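Local coordinates for protein ZmpA Glycopeptidase (Clostridium perfringens, PDB 6XSX) that is a bacterial glycopeptidase whose M60 metalloprotease module, the part described here, probably cleaves the peptide backbone of glycosylated proteins, at residues E296-R308 against L348-L360. Numbering follows the deposited sequence.
Sequences EVTNNMLPLHFER and LLSHVAPLWQLQL
Met-301 is a single knob in a hole formed by Val-352, Leu-355, Trp-356 and Gln-359 of helix 347-361, within the M60 peptidase domain. From CB the chain runs to CG, which lies 4.0 Å from Val-352 CG2. The sulfur comes next: SD sits 3.7 Å from Trp-356 N and beside the edge of the indole, a Met-aromatic contact. Bends at chi2 and chi3 (-66° and -74°) then fold the methyl into the hole, where CE reaches Gln-359 CB at 3.6 Å.

Leu-304 CB stands over the indole's six-membered ring in a CH-pi contact, 3.6 Å from its centroid, while Leu-360 CG, one turn along the tryptophan's own helix, lies over the rim of the opposite face. Val-297 CG1 meets Val-352 CB at 3.8 Å. Asn-300, whose ND2 bonds weakly to Val-297 O, touches His-281 of an HExxH sequence resembling the zinc-binding motif of such peptidases, though no metal is bound here.

His-305 NE2 bonds to Glu-219, and Gln-359 to Trp-366 N and Lys-363 O. Extended from CG to NE, Arg-308 brings NH1 within 3.0 Å of Gln-359 O, a bent hydrogen bond (144°) from above the carbonyl plane; NH1 also donates to a water 2.7 Å away, shared with His-305 ND1 and Gln-359 NE2.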
ATOM      1  N   GLU A 296       5.820   2.193  10.621  1.00 29.39           N
ATOM      2  CA  GLU A 296       4.784   1.273  11.072  1.00 30.88           C
ATOM      3  C   GLU A 296       3.455   2.016  11.209  1.00 28.63           C
ATOM      4  O   GLU A 296       2.379   1.429  11.094  1.00 27.69           O
ATOM      5  CB  GLU A 296       5.176   0.619  12.398  1.00 33.91           C
ATOM      6  CG  GLU A 296       6.398  -0.280  12.290  1.00 39.93           C
ATOM      7  CD  GLU A 296       7.760   0.373  12.489  1.00 44.35           C
ATOM      8  OE1 GLU A 296       7.824   1.612  12.715  1.00 43.82           O
ATOM      9  OE2 GLU A 296       8.769  -0.365  12.415  1.00 48.84           O
ATOM     10  N   VAL A 297       3.530   3.321  11.475  1.00 27.52           N
ATOM     11  CA  VAL A 297       2.303   4.090  11.597  1.00 27.24           C
ATOM     12  C   VAL A 297       1.919   4.579  10.203  1.00 27.43           C
ATOM     13  O   VAL A 297       0.823   4.277   9.731  1.00 25.40           O
ATOM     14  CB  VAL A 297       2.425   5.221  12.638  1.00 26.79           C
ATOM     15  CG1 VAL A 297       1.226   6.152  12.617  1.00 25.58           C
ATOM     16  CG2 VAL A 297       2.637   4.671  14.045  1.00 25.59           C
ATOM     17  N   THR A 298       2.872   5.249   9.534  1.00 26.26           N
ATOM     18  CA  THR A 298       2.589   6.058   8.361  1.00 27.11           C
ATOM     19  C   THR A 298       2.245   5.192   7.150  1.00 28.58           C
ATOM     20  O   THR A 298       1.572   5.669   6.243  1.00 29.84           O
ATOM     21  CB  THR A 298       3.684   7.101   8.077  1.00 26.33           C
ATOM     22  OG1 THR A 298       4.949   6.465   7.898  1.00 26.30           O
ATOM     23  CG2 THR A 298       3.786   8.160   9.149  1.00 28.04           C
ATOM     24  N   ASN A 299       2.657   3.915   7.146  1.00 29.87           N
ATOM     25  CA  ASN A 299       2.483   3.086   5.959  1.00 29.17           C
ATOM     26  C   ASN A 299       1.012   2.706   5.755  1.00 28.08           C
ATOM     27  O   ASN A 299       0.611   2.306   4.661  1.00 26.04           O
ATOM     28  CB  ASN A 299       3.505   1.944   5.890  1.00 29.97           C
ATOM     29  CG  ASN A 299       4.902   2.427   5.535  1.00 33.63           C
ATOM     30  OD1 ASN A 299       5.083   3.565   5.103  1.00 36.97           O
ATOM     31  ND2 ASN A 299       5.902   1.571   5.697  1.00 30.40           N
ATOM     32  N   ASN A 300       0.208   2.867   6.807  1.00 26.26           N
ATOM     33  CA  ASN A 300      -1.218   2.588   6.774  1.00 24.54           C
ATOM     34  C   ASN A 300      -1.957   3.592   5.891  1.00 21.66           C
ATOM     35  O   ASN A 300      -3.110   3.379   5.526  1.00 20.15           O
ATOM     36  CB  ASN A 300      -1.806   2.665   8.181  1.00 28.33           C
ATOM     37  CG  ASN A 300      -1.238   1.602   9.093  1.00 30.85           C
ATOM     38  OD1 ASN A 300      -1.331   0.420   8.794  1.00 32.23           O
ATOM     39  ND2 ASN A 300      -0.643   2.016  10.201  1.00 37.40           N
ATOM     40  N   MET A 301      -1.314   4.723   5.603  1.00 20.23           N
ATOM     41  CA  MET A 301      -1.965   5.744   4.803  1.00 20.19           C
ATOM     42  C   MET A 301      -2.272   5.177   3.422  1.00 20.20           C
ATOM     43  O   MET A 301      -3.237   5.608   2.780  1.00 20.11           O
ATOM     44  CB  MET A 301      -1.099   6.998   4.665  1.00 19.96           C
ATOM     45  CG  MET A 301      -1.033   7.821   5.941  1.00 20.10           C
ATOM     46  SD  MET A 301      -2.633   8.576   6.429  1.00 19.28           S
ATOM     47  CE  MET A 301      -2.733   9.893   5.222  1.00 18.13           C
ATOM     48  N   LEU A 302      -1.463   4.191   2.988  1.00 19.45           N
ATOM     49  CA  LEU A 302      -1.635   3.635   1.653  1.00 18.67           C
ATOM     50  C   LEU A 302      -2.905   2.782   1.577  1.00 17.97           C
ATOM     51  O   LEU A 302      -3.780   3.066   0.758  1.00 17.20           O
ATOM     52  CB  LEU A 302      -0.380   2.902   1.150  1.00 17.63           C
ATOM     53  CG  LEU A 302      -0.485   2.385  -0.290  1.00 18.24           C
ATOM     54  CD1 LEU A 302      -0.558   3.533  -1.292  1.00 16.99           C
ATOM     55  CD2 LEU A 302       0.663   1.452  -0.647  1.00 17.64           C
ATOM     56  N   PRO A 303      -3.075   1.705   2.384  1.00 18.45           N
ATOM     57  CA  PRO A 303      -4.320   0.938   2.330  1.00 18.10           C
ATOM     58  C   PRO A 303      -5.570   1.791   2.589  1.00 18.63           C
ATOM     59  O   PRO A 303      -6.595   1.570   1.943  1.00 19.37           O
ATOM     60  CB  PRO A 303      -4.091  -0.217   3.319  1.00 18.40           C
ATOM     61  CG  PRO A 303      -2.975   0.276   4.233  1.00 18.01           C
ATOM     62  CD  PRO A 303      -2.104   1.127   3.331  1.00 17.95           C
ATOM     63  N   LEU A 304      -5.476   2.792   3.484  1.00 18.64           N
ATOM     64  CA  LEU A 304      -6.614   3.669   3.756  1.00 19.04           C
ATOM     65  C   LEU A 304      -7.033   4.419   2.489  1.00 19.01           C
ATOM     66  O   LEU A 304      -8.222   4.531   2.217  1.00 19.23           O
ATOM     67  CB  LEU A 304      -6.303   4.647   4.896  1.00 18.42           C
ATOM     68  CG  LEU A 304      -6.158   4.042   6.293  1.00 18.49           C
ATOM     69  CD1 LEU A 304      -5.571   5.058   7.263  1.00 18.28           C
ATOM     70  CD2 LEU A 304      -7.479   3.514   6.822  1.00 17.49           C
ATOM     71  N   HIS A 305      -6.049   4.910   1.720  1.00 19.00           N
ATOM     72  CA  HIS A 305      -6.296   5.654   0.492  1.00 19.96           C
ATOM     73  C   HIS A 305      -7.020   4.780  -0.526  1.00 21.09           C
ATOM     74  O   HIS A 305      -8.001   5.227  -1.137  1.00 21.94           O
ATOM     75  CB  HIS A 305      -4.991   6.246  -0.063  1.00 19.53           C
ATOM     76  CG  HIS A 305      -5.078   6.854  -1.425  1.00 19.08           C
ATOM     77  ND1 HIS A 305      -5.755   8.032  -1.676  1.00 18.78           N
ATOM     78  CD2 HIS A 305      -4.525   6.477  -2.600  1.00 19.80           C
ATOM     79  CE1 HIS A 305      -5.616   8.356  -2.947  1.00 19.45           C
ATOM     80  NE2 HIS A 305      -4.878   7.401  -3.545  1.00 19.40           N
ATOM     81  N   PHE A 306      -6.541   3.532  -0.666  1.00 20.74           N
ATOM     82  CA  PHE A 306      -7.097   2.575  -1.606  1.00 20.02           C
ATOM     83  C   PHE A 306      -8.527   2.216  -1.216  1.00 20.99           C
ATOM     84  O   PHE A 306      -9.342   1.935  -2.093  1.00 19.63           O
ATOM     85  CB  PHE A 306      -6.138   1.402  -1.859  1.00 19.91           C
ATOM     86  CG  PHE A 306      -5.237   1.621  -3.051  1.00 19.72           C
ATOM     87  CD1 PHE A 306      -5.671   1.320  -4.335  1.00 19.70           C
ATOM     88  CD2 PHE A 306      -3.971   2.167  -2.898  1.00 19.51           C
ATOM     89  CE1 PHE A 306      -4.853   1.549  -5.435  1.00 19.52           C
ATOM     90  CE2 PHE A 306      -3.153   2.399  -3.996  1.00 19.19           C
ATOM     91  CZ  PHE A 306      -3.594   2.078  -5.264  1.00 18.98           C
ATOM     92  N   GLU A 307      -8.814   2.238   0.094  1.00 21.86           N
ATOM     93  CA  GLU A 307     -10.175   2.096   0.588  1.00 22.76           C
ATOM     94  C   GLU A 307     -11.020   3.293   0.146  1.00 22.42           C
ATOM     95  O   GLU A 307     -12.112   3.124  -0.400  1.00 24.57           O
ATOM     96  CB  GLU A 307     -10.166   1.916   2.107  1.00 22.63           C
ATOM     97  CG  GLU A 307      -9.913   0.475   2.510  1.00 24.80           C
ATOM     98  CD  GLU A 307      -9.673   0.220   3.986  1.00 24.34           C
ATOM     99  OE1 GLU A 307      -9.237   1.163   4.699  1.00 23.10           O
ATOM    100  OE2 GLU A 307      -9.912  -0.928   4.414  1.00 23.92           O
ATOM    101  N   ARG A 308     -10.499   4.503   0.363  1.00 22.43           N
ATOM    102  CA  ARG A 308     -11.249   5.712   0.054  1.00 24.08           C
ATOM    103  C   ARG A 308     -11.525   5.822  -1.447  1.00 22.18           C
ATOM    104  O   ARG A 308     -12.643   6.152  -1.835  1.00 20.86           O
ATOM    105  CB  ARG A 308     -10.515   6.962   0.544  1.00 25.47           C
ATOM    106  CG  ARG A 308     -11.183   8.265   0.132  1.00 28.77           C
ATOM    107  CD  ARG A 308     -10.195   9.412   0.228  1.00 32.22           C
ATOM    108  NE  ARG A 308     -10.849  10.714   0.201  1.00 35.94           N
ATOM    109  CZ  ARG A 308     -10.270  11.878   0.490  1.00 35.09           C
ATOM    110  NH1 ARG A 308      -8.991  11.937   0.830  1.00 36.82           N
ATOM    111  NH2 ARG A 308     -10.980  12.987   0.429  1.00 35.83           N
ATOM    112  N   LEU A 348      -2.101   1.121  16.132  1.00 39.90           N
ATOM    113  CA  LEU A 348      -1.445   1.770  15.012  1.00 34.72           C
ATOM    114  C   LEU A 348      -2.413   2.676  14.249  1.00 30.81           C
ATOM    115  O   LEU A 348      -2.003   3.716  13.751  1.00 28.80           O
ATOM    116  CB  LEU A 348      -0.809   0.695  14.122  1.00 35.34           C
ATOM    117  CG  LEU A 348       0.342  -0.081  14.773  1.00 35.49           C
ATOM    118  CD1 LEU A 348       0.865  -1.168  13.846  1.00 35.54           C
ATOM    119  CD2 LEU A 348       1.475   0.852  15.185  1.00 36.19           C
ATOM    120  N   LEU A 349      -3.692   2.291  14.151  1.00 28.51           N
ATOM    121  CA  LEU A 349      -4.668   3.108  13.445  1.00 26.96           C
ATOM    122  C   LEU A 349      -4.953   4.387  14.227  1.00 27.05           C
ATOM    123  O   LEU A 349      -5.143   5.445  13.631  1.00 26.14           O
ATOM    124  CB  LEU A 349      -5.956   2.316  13.206  1.00 26.05           C
ATOM    125  CG  LEU A 349      -5.858   1.185  12.183  1.00 26.43           C
ATOM    126  CD1 LEU A 349      -7.164   0.409  12.127  1.00 25.31           C
ATOM    127  CD2 LEU A 349      -5.492   1.726  10.804  1.00 25.52           C
ATOM    128  N   SER A 350      -4.976   4.275  15.561  1.00 26.62           N
ATOM    129  CA  SER A 350      -5.122   5.436  16.421  1.00 29.65           C
ATOM    130  C   SER A 350      -3.982   6.421  16.182  1.00 28.53           C
ATOM    131  O   SER A 350      -4.188   7.633  16.209  1.00 30.11           O
ATOM    132  CB  SER A 350      -5.181   5.039  17.879  1.00 29.76           C
ATOM    133  OG  SER A 350      -6.466   4.538  18.185  1.00 36.26           O
ATOM    134  N   HIS A 351      -2.774   5.889  15.996  1.00 28.02           N
ATOM    135  CA  HIS A 351      -1.613   6.741  15.825  1.00 29.12           C
ATOM    136  C   HIS A 351      -1.660   7.437  14.469  1.00 27.04           C
ATOM    137  O   HIS A 351      -1.182   8.562  14.351  1.00 27.60           O
ATOM    138  CB  HIS A 351      -0.307   5.977  16.104  1.00 34.31           C
ATOM    139  CG  HIS A 351       0.031   5.943  17.559  1.00 39.76           C
ATOM    140  ND1 HIS A 351       0.695   6.982  18.189  1.00 43.20           N
ATOM    141  CD2 HIS A 351      -0.239   5.032  18.523  1.00 41.00           C
ATOM    142  CE1 HIS A 351       0.841   6.700  19.472  1.00 43.05           C
ATOM    143  NE2 HIS A 351       0.271   5.511  19.701  1.00 41.25           N
ATOM    144  N   VAL A 352      -2.240   6.771  13.460  1.00 25.48           N
ATOM    145  CA  VAL A 352      -2.259   7.321  12.108  1.00 24.85           C
ATOM    146  C   VAL A 352      -3.440   8.283  11.942  1.00 23.26           C
ATOM    147  O   VAL A 352      -3.405   9.143  11.061  1.00 21.89           O
ATOM    148  CB  VAL A 352      -2.239   6.226  11.017  1.00 24.88           C
ATOM    149  CG1 VAL A 352      -3.618   5.642  10.745  1.00 24.21           C
ATOM    150  CG2 VAL A 352      -1.623   6.742   9.720  1.00 25.68           C
ATOM    151  N   ALA A 353      -4.450   8.147  12.824  1.00 21.14           N
ATOM    152  CA  ALA A 353      -5.717   8.867  12.731  1.00 21.12           C
ATOM    153  C   ALA A 353      -5.528  10.357  12.415  1.00 20.58           C
ATOM    154  O   ALA A 353      -6.159  10.862  11.485  1.00 20.92           O
ATOM    155  CB  ALA A 353      -6.554   8.661  13.974  1.00 20.21           C
ATOM    156  N   PRO A 354      -4.691  11.118  13.161  1.00 19.77           N
ATOM    157  CA  PRO A 354      -4.542  12.555  12.909  1.00 19.99           C
ATOM    158  C   PRO A 354      -4.073  12.912  11.496  1.00 19.24           C
ATOM    159  O   PRO A 354      -4.423  13.970  10.967  1.00 18.26           O
ATOM    160  CB  PRO A 354      -3.493  13.000  13.948  1.00 20.59           C
ATOM    161  CG  PRO A 354      -2.783  11.715  14.343  1.00 19.54           C
ATOM    162  CD  PRO A 354      -3.873  10.666  14.301  1.00 19.73           C
ATOM    163  N   LEU A 355      -3.257  12.024  10.917  1.00 19.11           N
ATOM    164  CA  LEU A 355      -2.692  12.215   9.590  1.00 19.24           C
ATOM    165  C   LEU A 355      -3.750  11.880   8.543  1.00 18.47           C
ATOM    166  O   LEU A 355      -3.876  12.574   7.538  1.00 18.68           O
ATOM    167  CB  LEU A 355      -1.453  11.324   9.428  1.00 18.53           C
ATOM    168  CG  LEU A 355      -0.258  11.703  10.310  1.00 18.67           C
ATOM    169  CD1 LEU A 355       0.828  10.636  10.255  1.00 17.67           C
ATOM    170  CD2 LEU A 355       0.314  13.055   9.924  1.00 17.17           C
ATOM    171  N   TRP A 356      -4.502  10.805   8.791  1.00 17.75           N
ATOM    172  CA  TRP A 356      -5.585  10.410   7.905  1.00 17.45           C
ATOM    173  C   TRP A 356      -6.628  11.528   7.805  1.00 17.68           C
ATOM    174  O   TRP A 356      -7.123  11.832   6.717  1.00 17.73           O
ATOM    175  CB  TRP A 356      -6.193   9.079   8.365  1.00 17.10           C
ATOM    176  CG  TRP A 356      -7.325   8.613   7.498  1.00 16.52           C
ATOM    177  CD1 TRP A 356      -8.608   8.358   7.885  1.00 16.68           C
ATOM    178  CD2 TRP A 356      -7.280   8.378   6.079  1.00 16.52           C
ATOM    179  NE1 TRP A 356      -9.353   7.946   6.813  1.00 16.56           N
ATOM    180  CE2 TRP A 356      -8.573   7.968   5.688  1.00 16.44           C
ATOM    181  CE3 TRP A 356      -6.279   8.466   5.100  1.00 16.38           C
ATOM    182  CZ2 TRP A 356      -8.885   7.650   4.365  1.00 16.65           C
ATOM    183  CZ3 TRP A 356      -6.591   8.157   3.789  1.00 16.28           C
ATOM    184  CH2 TRP A 356      -7.878   7.753   3.429  1.00 16.47           C
ATOM    185  N   GLN A 357      -6.953  12.140   8.952  1.00 17.73           N
ATOM    186  CA  GLN A 357      -7.912  13.235   9.018  1.00 17.44           C
ATOM    187  C   GLN A 357      -7.475  14.404   8.136  1.00 17.22           C
ATOM    188  O   GLN A 357      -8.301  14.986   7.435  1.00 17.43           O
ATOM    189  CB  GLN A 357      -8.089  13.722  10.456  1.00 17.29           C
ATOM    190  CG  GLN A 357      -8.813  12.730  11.348  1.00 17.32           C
ATOM    191  CD  GLN A 357      -9.092  13.303  12.714  1.00 17.87           C
ATOM    192  OE1 GLN A 357      -8.218  13.882  13.352  1.00 17.61           O
ATOM    193  NE2 GLN A 357     -10.326  13.137  13.174  1.00 17.90           N
ATOM    194  N   LEU A 358      -6.186  14.764   8.203  1.00 17.42           N
ATOM    195  CA  LEU A 358      -5.653  15.843   7.380  1.00 17.71           C
ATOM    196  C   LEU A 358      -5.772  15.487   5.900  1.00 18.19           C
ATOM    197  O   LEU A 358      -5.978  16.377   5.081  1.00 20.08           O
ATOM    198  CB  LEU A 358      -4.199  16.146   7.764  1.00 16.70           C
ATOM    199  CG  LEU A 358      -3.983  16.662   9.190  1.00 17.05           C
ATOM    200  CD1 LEU A 358      -2.499  16.813   9.516  1.00 15.65           C
ATOM    201  CD2 LEU A 358      -4.722  17.974   9.435  1.00 16.61           C
ATOM    202  N   GLN A 359      -5.666  14.189   5.573  1.00 18.88           N
ATOM    203  CA  GLN A 359      -5.748  13.708   4.200  1.00 18.67           C
ATOM    204  C   GLN A 359      -7.205  13.682   3.731  1.00 18.77           C
ATOM    205  O   GLN A 359      -7.488  13.929   2.561  1.00 18.05           O
ATOM    206  CB  GLN A 359      -5.105  12.327   4.065  1.00 18.75           C
ATOM    207  CG  GLN A 359      -5.207  11.718   2.671  1.00 18.28           C
ATOM    208  CD  GLN A 359      -4.404  12.455   1.621  1.00 18.28           C
ATOM    209  OE1 GLN A 359      -3.512  13.242   1.922  1.00 18.67           O
ATOM    210  NE2 GLN A 359      -4.731  12.216   0.367  1.00 17.65           N
ATOM    211  N   LEU A 360      -8.129  13.390   4.647  1.00 18.04           N
ATOM    212  CA  LEU A 360      -9.548  13.483   4.325  1.00 18.51           C
ATOM    213  C   LEU A 360      -9.889  14.944   4.012  1.00 19.86           C
ATOM    214  O   LEU A 360     -10.646  15.226   3.087  1.00 20.21           O
ATOM    215  CB  LEU A 360     -10.371  12.965   5.512  1.00 17.07           C
ATOM    216  CG  LEU A 360     -10.384  11.447   5.723  1.00 17.60           C
ATOM    217  CD1 LEU A 360     -10.956  11.110   7.098  1.00 17.76           C
ATOM    218  CD2 LEU A 360     -11.219  10.758   4.653  1.00 17.34           C
TER
HETATM  219  O   HOH W   1      -7.203  10.070   0.059  1.00 24.80           O
HETATM  220  O   HOH W   2     -10.149  16.157   0.188  1.00 40.63           O